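Local structure of Lmo0794 protein (Listeria monocytogenes, 3EW7) at residues G4-T9 with V65-G70; S14-E19 with D189-V194; L98-G103 with W150-P155. The protein is not characterised in its function but probably binds NAD or NADP, as Rossmann-fold relatives do, and may act as an oxidoreductase. The protein carries 3 engineered substitutions. One frame throughout, in Å; residues are numbered along the deposited sequence.

Contact 1: residues G4-T9 with V65-G70; sequences GIIGAT and VVDAYG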
loop_
_atom_site.group_PDB
_atom_site.type_symbol
_atom_site.label_atom_id
_atom_site.label_comp_id
_atom_site.label_asym_id
_atom_site.label_seq_id
_atom_site.Cartn_x
_atom_site.Cartn_y
_atom_site.Cartn_z
ATOM N N GLY A 4 -2.754 -1.534 8.320
ATOM C CA GLY A 4 -1.728 -0.505 8.380
ATOM C C GLY A 4 -1.460 0.067 7.000
ATOM O O GLY A 4 -1.274 -0.683 6.045
ATOM N N ILE A 5 -1.438 1.392 6.883
ATOM C CA ILE A 5 -1.207 2.016 5.587
ATOM C C ILE A 5 0.075 2.835 5.466
ATOM O O ILE A 5 0.232 3.883 6.094
ATOM C CB ILE A 5 -2.395 2.924 5.174
ATOM C CG1 ILE A 5 -3.691 2.115 5.113
ATOM C CG2 ILE A 5 -2.128 3.542 3.809
ATOM C CD1 ILE A 5 -4.674 2.437 6.223
ATOM N N ILE A 6 0.990 2.346 4.639
ATOM C CA ILE A 6 2.243 3.034 4.379
ATOM C C ILE A 6 1.953 4.050 3.278
ATOM O O ILE A 6 1.453 3.690 2.206
ATOM C CB ILE A 6 3.321 2.058 3.885
ATOM C CG1 ILE A 6 3.624 1.035 4.982
ATOM C CG2 ILE A 6 4.575 2.819 3.489
ATOM C CD1 ILE A 6 4.397 -0.177 4.503
ATOM N N GLY A 7 2.265 5.314 3.552
ATOM C CA GLY A 7 2.025 6.373 2.589
ATOM C C GLY A 7 0.639 6.955 2.777
ATOM O O GLY A 7 0.025 7.446 1.824
ATOM N N ALA A 8 0.156 6.914 4.017
ATOM C CA ALA A 8 -1.176 7.396 4.356
ATOM C C ALA A 8 -1.386 8.893 4.212
ATOM O O ALA A 8 -2.387 9.427 4.694
ATOM C CB ALA A 8 -1.527 6.960 5.769
ATOM N N THR A 9 -0.451 9.563 3.549
ATOM C CA THR A 9 -0.530 11.004 3.335
ATOM C C THR A 9 -0.731 11.343 1.864
ATOM O O THR A 9 -1.386 12.327 1.531
ATOM C CB THR A 9 0.746 11.690 3.850
ATOM O OG1 THR A 9 0.588 11.982 5.244
ATOM C CG2 THR A 9 1.035 12.969 3.068
ATOM N N VAL A 65 -1.147 -4.969 5.362
ATOM C CA VAL A 65 -0.286 -3.804 5.237
ATOM C C VAL A 65 -0.384 -3.302 3.793
ATOM O O VAL A 65 0.044 -3.984 2.854
ATOM C CB VAL A 65 1.187 -4.143 5.567
ATOM C CG1 VAL A 65 2.063 -2.917 5.364
ATOM C CG2 VAL A 65 1.302 -4.629 6.999
ATOM N N VAL A 66 -0.977 -2.124 3.623
ATOM C CA VAL A 66 -1.112 -1.524 2.300
ATOM C C VAL A 66 0.125 -0.705 1.990
ATOM O O VAL A 66 0.412 0.271 2.674
ATOM C CB VAL A 66 -2.332 -0.589 2.206
ATOM C CG1 VAL A 66 -2.295 0.174 0.884
ATOM C CG2 VAL A 66 -3.610 -1.394 2.294
ATOM N N ASP A 67 0.861 -1.111 0.965
ATOM C CA ASP A 67 2.052 -0.377 0.581
ATOM C C ASP A 67 1.667 0.673 -0.452
ATOM O O ASP A 67 1.584 0.388 -1.653
ATOM C CB ASP A 67 3.125 -1.317 0.009
ATOM C CG ASP A 67 4.413 -0.579 -0.363
ATOM O OD1 ASP A 67 4.519 0.631 -0.058
ATOM O OD2 ASP A 67 5.319 -1.209 -0.954
ATOM N N ALA A 68 1.394 1.877 0.033
ATOM C CA ALA A 68 1.042 2.977 -0.838
ATOM C C ALA A 68 2.183 3.978 -0.699
ATOM O O ALA A 68 2.000 5.125 -0.279
ATOM C CB ALA A 68 -0.260 3.584 -0.404
ATOM N N TYR A 69 3.377 3.514 -1.037
ATOM C CA TYR A 69 4.578 4.323 -0.955
ATOM C C TYR A 69 4.699 5.227 -2.168
ATOM O O TYR A 69 4.291 4.859 -3.274
ATOM C CB TYR A 69 5.788 3.408 -0.886
ATOM C CG TYR A 69 7.104 4.114 -0.687
ATOM C CD1 TYR A 69 7.445 4.647 0.555
ATOM C CD2 TYR A 69 8.041 4.187 -1.721
ATOM C CE1 TYR A 69 8.693 5.225 0.768
ATOM C CE2 TYR A 69 9.288 4.766 -1.519
ATOM C CZ TYR A 69 9.606 5.277 -0.274
ATOM O OH TYR A 69 10.848 5.817 -0.054
ATOM N N GLY A 70 5.274 6.408 -1.956
ATOM C CA GLY A 70 5.461 7.348 -3.048
ATOM C C GLY A 70 4.684 8.639 -2.880
ATOM O O GLY A 70 3.822 8.956 -3.693
#

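Contact 2: residues S14-E19 with D189-V194; sequences SRILEE and DYAIAV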
loop_
_atom_site.group_PDB
_atom_site.type_symbol
_atom_site.label_atom_id
_atom_site.label_comp_id
_atom_site.label_asym_id
_atom_site.label_seq_id
_atom_site.Cartn_x
_atom_site.Cartn_y
_atom_site.Cartn_z
ATOM N N SER A 14 -4.113 8.164 1.046
ATOM C CA SER A 14 -4.980 9.016 1.839
ATOM C C SER A 14 -6.434 8.524 1.839
ATOM O O SER A 14 -7.100 8.501 2.890
ATOM C CB SER A 14 -4.901 10.440 1.301
ATOM O OG SER A 14 -5.177 11.372 2.324
ATOM N N ARG A 15 -6.927 8.135 0.667
ATOM C CA ARG A 15 -8.300 7.659 0.556
ATOM C C ARG A 15 -8.358 6.241 1.070
ATOM O O ARG A 15 -9.234 5.901 1.857
ATOM C CB ARG A 15 -8.789 7.661 -0.896
ATOM C CG ARG A 15 -8.039 8.584 -1.838
ATOM C CD ARG A 15 -8.589 10.006 -1.874
ATOM N NE ARG A 15 -9.803 10.174 -1.077
ATOM C CZ ARG A 15 -9.859 10.845 0.072
ATOM N NH1 ARG A 15 -8.765 11.419 0.569
ATOM N NH2 ARG A 15 -11.013 10.945 0.719
ATOM N N ILE A 16 -7.428 5.409 0.614
ATOM C CA ILE A 16 -7.404 4.033 1.056
ATOM C C ILE A 16 -7.619 4.022 2.559
ATOM O O ILE A 16 -8.351 3.190 3.092
ATOM C CB ILE A 16 -6.080 3.360 0.706
ATOM C CG1 ILE A 16 -6.004 3.180 -0.815
ATOM C CG2 ILE A 16 -5.966 2.026 1.424
ATOM C CD1 ILE A 16 -4.821 2.363 -1.297
ATOM N N LEU A 17 -7.016 4.981 3.241
ATOM C CA LEU A 17 -7.166 5.062 4.680
ATOM C C LEU A 17 -8.579 5.453 5.053
ATOM O O LEU A 17 -9.195 4.795 5.893
ATOM C CB LEU A 17 -6.167 6.056 5.277
ATOM C CG LEU A 17 -6.313 6.269 6.789
ATOM C CD1 LEU A 17 -4.955 6.435 7.463
ATOM C CD2 LEU A 17 -7.212 7.482 7.026
ATOM N N GLU A 18 -9.095 6.519 4.444
ATOM C CA GLU A 18 -10.465 6.960 4.736
ATOM C C GLU A 18 -11.453 5.816 4.549
ATOM O O GLU A 18 -12.168 5.449 5.478
ATOM C CB GLU A 18 -10.879 8.139 3.837
ATOM C CG GLU A 18 -10.377 9.507 4.304
ATOM C CD GLU A 18 -10.682 9.775 5.778
ATOM O OE1 GLU A 18 -11.857 9.620 6.192
ATOM O OE2 GLU A 18 -9.740 10.143 6.523
ATOM N N GLU A 19 -11.473 5.267 3.336
ATOM C CA GLU A 19 -12.338 4.148 2.958
ATOM C C GLU A 19 -12.231 3.025 3.986
ATOM O O GLU A 19 -13.236 2.423 4.373
ATOM C CB GLU A 19 -11.928 3.622 1.575
ATOM C CG GLU A 19 -12.805 2.515 1.018
ATOM C CD GLU A 19 -14.235 2.964 0.801
ATOM O OE1 GLU A 19 -14.423 4.133 0.413
ATOM O OE2 GLU A 19 -15.164 2.155 1.005
ATOM N N ASP A 189 -12.656 5.701 -5.984
ATOM C CA ASP A 189 -13.197 4.462 -6.540
ATOM C C ASP A 189 -12.137 3.381 -6.376
ATOM O O ASP A 189 -12.450 2.231 -6.064
ATOM C CB ASP A 189 -13.534 4.603 -8.029
ATOM C CG ASP A 189 -14.710 5.529 -8.287
ATOM O OD1 ASP A 189 -15.715 5.464 -7.536
ATOM O OD2 ASP A 189 -14.635 6.312 -9.260
ATOM N N TYR A 190 -10.883 3.775 -6.587
ATOM C CA TYR A 190 -9.742 2.883 -6.479
ATOM C C TYR A 190 -9.634 2.396 -5.041
ATOM O O TYR A 190 -9.319 1.229 -4.794
ATOM C CB TYR A 190 -8.469 3.625 -6.912
ATOM C CG TYR A 190 -7.247 2.749 -7.130
ATOM C CD1 TYR A 190 -7.330 1.575 -7.883
ATOM C CD2 TYR A 190 -6.009 3.098 -6.589
ATOM C CE1 TYR A 190 -6.207 0.764 -8.084
ATOM C CE2 TYR A 190 -4.885 2.298 -6.788
ATOM C CZ TYR A 190 -4.991 1.133 -7.534
ATOM O OH TYR A 190 -3.889 0.334 -7.712
ATOM N N ALA A 191 -9.909 3.286 -4.092
ATOM C CA ALA A 191 -9.859 2.922 -2.677
ATOM C C ALA A 191 -10.935 1.883 -2.361
ATOM O O ALA A 191 -10.723 0.982 -1.549
ATOM C CB ALA A 191 -10.058 4.151 -1.814
ATOM N N ILE A 192 -12.091 2.019 -3.003
ATOM C CA ILE A 192 -13.198 1.087 -2.802
ATOM C C ILE A 192 -12.818 -0.298 -3.315
ATOM O O ILE A 192 -13.133 -1.305 -2.691
ATOM C CB ILE A 192 -14.457 1.588 -3.525
ATOM C CG1 ILE A 192 -15.051 2.756 -2.729
ATOM C CG2 ILE A 192 -15.454 0.444 -3.712
ATOM C CD1 ILE A 192 -15.948 3.673 -3.543
ATOM N N ALA A 193 -12.141 -0.337 -4.457
ATOM C CA ALA A 193 -11.691 -1.589 -5.031
ATOM C C ALA A 193 -10.662 -2.168 -4.067
ATOM O O ALA A 193 -10.789 -3.311 -3.638
ATOM C CB ALA A 193 -11.052 -1.348 -6.399
ATOM N N VAL A 194 -9.652 -1.366 -3.718
ATOM C CA VAL A 194 -8.599 -1.814 -2.807
ATOM C C VAL A 194 -9.199 -2.463 -1.562
ATOM O O VAL A 194 -8.867 -3.599 -1.219
ATOM C CB VAL A 194 -7.655 -0.636 -2.390
ATOM C CG1 VAL A 194 -6.809 -1.029 -1.190
ATOM C CG2 VAL A 194 -6.726 -0.275 -3.546
#

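Contact 3: residues L98-G103 with W150-P155; sequences LLVVGG and WTYISP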
loop_
_atom_site.group_PDB
_atom_site.type_symbol
_atom_site.label_atom_id
_atom_site.label_comp_id
_atom_site.label_asym_id
_atom_site.label_seq_id
_atom_site.Cartn_x
_atom_site.Cartn_y
_atom_site.Cartn_z
ATOM N N LEU A 98 0.542 -8.417 2.287
ATOM C CA LEU A 98 1.143 -7.189 1.795
ATOM C C LEU A 98 0.427 -6.803 0.515
ATOM O O LEU A 98 0.529 -7.506 -0.486
ATOM C CB LEU A 98 2.634 -7.356 1.513
ATOM C CG LEU A 98 3.304 -6.056 1.054
ATOM C CD1 LEU A 98 3.284 -5.025 2.176
ATOM C CD2 LEU A 98 4.718 -6.338 0.615
ATOM N N LEU A 99 -0.309 -5.701 0.563
ATOM C CA LEU A 99 -1.047 -5.206 -0.592
ATOM C C LEU A 99 -0.249 -4.036 -1.188
ATOM O O LEU A 99 -0.109 -2.983 -0.563
ATOM C CB LEU A 99 -2.432 -4.724 -0.147
ATOM C CG LEU A 99 -3.590 -4.531 -1.135
ATOM C CD1 LEU A 99 -3.081 -4.211 -2.530
ATOM C CD2 LEU A 99 -4.407 -5.801 -1.181
ATOM N N VAL A 100 0.275 -4.224 -2.392
ATOM C CA VAL A 100 1.060 -3.180 -3.045
ATOM C C VAL A 100 0.204 -2.410 -4.047
ATOM O O VAL A 100 -0.375 -2.990 -4.958
ATOM C CB VAL A 100 2.276 -3.792 -3.770
ATOM C CG1 VAL A 100 3.316 -2.730 -4.030
ATOM C CG2 VAL A 100 2.862 -4.911 -2.932
ATOM N N VAL A 101 0.145 -1.092 -3.884
ATOM C CA VAL A 101 -0.667 -0.239 -4.749
ATOM C C VAL A 101 0.098 0.500 -5.850
ATOM O O VAL A 101 0.989 1.292 -5.552
ATOM C CB VAL A 101 -1.398 0.805 -3.896
ATOM C CG1 VAL A 101 -2.300 1.647 -4.768
ATOM C CG2 VAL A 101 -2.186 0.116 -2.792
ATOM N N GLY A 102 -0.259 0.258 -7.112
ATOM C CA GLY A 102 0.405 0.937 -8.221
ATOM C C GLY A 102 -0.493 1.978 -8.882
ATOM O O GLY A 102 -1.540 2.309 -8.331
ATOM N N GLY A 103 -0.101 2.498 -10.049
ATOM C CA GLY A 103 -0.929 3.488 -10.739
ATOM C C GLY A 103 -0.601 3.748 -12.207
ATOM O O GLY A 103 -0.377 4.892 -12.593
ATOM N N TRP A 150 1.115 -11.771 -0.525
ATOM C CA TRP A 150 1.131 -10.463 -1.174
ATOM C C TRP A 150 0.111 -10.323 -2.301
ATOM O O TRP A 150 -0.420 -11.312 -2.812
ATOM C CB TRP A 150 2.512 -10.195 -1.761
ATOM C CG TRP A 150 2.848 -11.157 -2.851
ATOM C CD1 TRP A 150 3.333 -12.419 -2.710
ATOM C CD2 TRP A 150 2.660 -10.955 -4.256
ATOM N NE1 TRP A 150 3.460 -13.021 -3.939
ATOM C CE2 TRP A 150 3.049 -12.142 -4.907
ATOM C CE3 TRP A 150 2.194 -9.881 -5.029
ATOM C CZ2 TRP A 150 2.989 -12.291 -6.295
ATOM C CZ3 TRP A 150 2.135 -10.030 -6.411
ATOM C CH2 TRP A 150 2.532 -11.230 -7.027
ATOM N N THR A 151 -0.148 -9.075 -2.684
ATOM C CA THR A 151 -1.048 -8.760 -3.790
ATOM C C THR A 151 -0.661 -7.407 -4.361
ATOM O O THR A 151 -0.445 -6.448 -3.625
ATOM C CB THR A 151 -2.530 -8.675 -3.374
ATOM O OG1 THR A 151 -2.993 -9.955 -2.937
ATOM C CG2 THR A 151 -3.371 -8.236 -4.557
ATOM N N TYR A 152 -0.558 -7.337 -5.682
ATOM C CA TYR A 152 -0.216 -6.085 -6.330
ATOM C C TYR A 152 -1.466 -5.621 -7.069
ATOM O O TYR A 152 -2.010 -6.350 -7.902
ATOM C CB TYR A 152 0.927 -6.278 -7.319
ATOM C CG TYR A 152 1.642 -4.990 -7.674
ATOM C CD1 TYR A 152 2.839 -4.642 -7.050
ATOM C CD2 TYR A 152 1.097 -4.098 -8.607
ATOM C CE1 TYR A 152 3.472 -3.446 -7.340
ATOM C CE2 TYR A 152 1.723 -2.893 -8.902
ATOM C CZ TYR A 152 2.910 -2.573 -8.265
ATOM O OH TYR A 152 3.538 -1.383 -8.541
ATOM N N ILE A 153 -1.921 -4.411 -6.757
ATOM C CA ILE A 153 -3.118 -3.866 -7.391
ATOM C C ILE A 153 -2.860 -2.652 -8.293
ATOM O O ILE A 153 -2.153 -1.711 -7.913
ATOM C CB ILE A 153 -4.185 -3.494 -6.323
ATOM C CG1 ILE A 153 -5.486 -3.082 -7.010
ATOM C CG2 ILE A 153 -3.674 -2.376 -5.427
ATOM C CD1 ILE A 153 -6.612 -2.812 -6.041
ATOM N N SER A 154 -3.435 -2.705 -9.493
ATOM C CA SER A 154 -3.323 -1.638 -10.480
ATOM C C SER A 154 -4.712 -1.093 -10.780
ATOM O O SER A 154 -5.698 -1.827 -10.762
ATOM C CB SER A 154 -2.694 -2.159 -11.775
ATOM O OG SER A 154 -1.320 -2.447 -11.596
ATOM N N PRO A 155 -4.803 0.215 -11.053
ATOM C CA PRO A 155 -6.076 0.867 -11.359
ATOM C C PRO A 155 -6.512 0.589 -12.784
ATOM O O PRO A 155 -5.694 0.277 -13.653
ATOM C CB PRO A 155 -5.757 2.331 -11.138
ATOM C CG PRO A 155 -4.369 2.415 -11.652
ATOM C CD PRO A 155 -3.711 1.203 -11.033
#

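Contact 1: residues G4-T9 with V65-G70
Ile6 lies over the neighbouring strand between Val65 and Asp67. Its CG1 stands beside its own backbone N (chi1 -63°), which carries CD1 back to Val65 CG1 at 3.7 Å, while the CG2 branch turns the other way, to Asp67 OD1 at 4.2 Å and, more distantly, the edge of the Tyr69 ring. On the other face of the sheet Ile5 and Val66 run side by side, Ile5 CG1 lying 4.2 Å from Val66 CB. Between the two faces, the parallel ladder begins with Val66 N on Gly4 O (2.8 Å) and Ile6 N on Val66 O (2.9 Å). It closes with Ala68 N on Ile6 O at 2.8 Å, a more bent bond whose donor is tilted from the carbonyl plane, at the end of strand 2-6 and just past that of strand 64-67. A type II turn from Ile5 to Ala8, with Gly7 at its third position, already begins within the strand. Gly7 opens the Gly-X-X-Gly-X-X-Gly loop, which in Rossmann folds commonly wraps the dinucleotide phosphates. The pair is central in the parallel sheet: strand 26-31 flanks Ile5 and Ile6, strand 97-101 flanks Val65 to Asp67, and helix 79-90 packs on Asp67 and Tyr69.

Contact 2: residues S14-E19 with D189-V194
Ala191 presses its methyl group into the surface of helix 11-22, with CB 3.8 Å from Arg15 CB and 3.9 Å from Glu19 CB, the backbone N of Ile16 close beneath it. So small a residue lets the segment axes approach to 8.4 Å while crossing at -57°. On the buried side the fit continues through Ile16, whose side chain meets Val194 at about a right angle: Ile16 CD1 lies 3.9 Å from Val194 CG1 and 4.0 Å from Val194 CG2, touching both branches. That end also reaches the sheet, since Ile16 packs on Val101 and Val194 on Ile153.

Toward solvent the contact becomes sparser and more polar. Glu19 starts with CG anti to its backbone N (chi1 -176°), passing CG over Ala191 O at 3.6 Å, then bends at chi2 and brings its carboxylate against the exposed Ile192, with OE1 3.5 Å from Ile192 CG1. This last touch is merely a polar atom against a methylene; the charge is answered by Arg23, which bridges to OE2. Arg15 gives just the root of its side chain, and its guanidinium turns aside.

The two segments are thus held mainly by apolar fit, without hydrogen bonds between them; Arg15 is paired with Glu188 of the other helix only through a long, weak ion pair.

Contact 3: residues L98-G103 with W150-P155
From Leu98 to Gly102 the backbone runs parallel to residues 150-154, the strand axes 4.6 Å apart and 19° from aligned, and four hydrogen bonds alternate along the seam: Thr151 N to Leu98 O, Val100 N to Thr151 O, Ile153 N to Val100 O, and Gly102 N to Ile153 O. All but the first are close to straight.

The face carrying Leu98, Val100, Trp150 and Tyr152 is dominated by the tyrosine. With CG anti to its backbone N (chi1 -160°), Tyr152 leans across the neighbouring strand, so that Val100 CB lies 3.4 Å from Tyr152 CD1 and Val100 CG1 lies equally near Tyr152 CE1. The carbonyl oxygen of Val100 sits over one ring face, displaced toward the rim, and farther along the ring approaches Gly102, whose CA is 3.9 Å from Tyr152 OH. Trp150 turns away after its CB, toward Leu141 of helix 131-142, the helix that also packs on Tyr152.

On the opposite face Ile153 places CG2 between its backbone N and carbonyl carbon, where it meets Leu99 CD1 at 3.5 Å and Val101 CG2 at 3.9 Å. Thr151 lies alongside Leu99, with CB 4.1 Å from Leu99 CD2. Past the strand ends, Pro155 CD settles 3.6 Å from Gly103 CA. Helix 187-199 packs against Val101, Ile153 and Pro155.

Chemically, alternate backbone groups pair across the seam, the others turning to Val65 and Asp67 on one side and Glu206 on the other, and both faces are lined largely with apolar groups. The side-chain hydroxyls are satisfied from outside: Tyr152 OH by Gln137, Thr151 OG1 by His203 and Arg97, and Ser154 OG by His207, which ties the polar ends to surrounding elements.

How the contacts relate
All three contacts belong to one Rossmann-type parallel sheet of strand order 3-2-1-4-5-6-7 and its helices, with centres 11 to 12 Å apart. Contact 1 joins strands 2-6 and 64-67; contact 3 joins 97-101 and 150-154; probable backbone hydrogen bonds between 65-67 and 99 make the four strands continuous. Contact 2 lies across one face of this sheet. Its helix 11-22 follows strand 2-6 and packs on contact 1 through Ile16 and Val66, whereas helix 187-199 follows strand 150-154 and meets contact 3 through Tyr190. Along the chain, contact 3 is nested within the span closed by contact 2, which crosses contact 1, so sequence-distant parts of the domain are brought together in one packed unit.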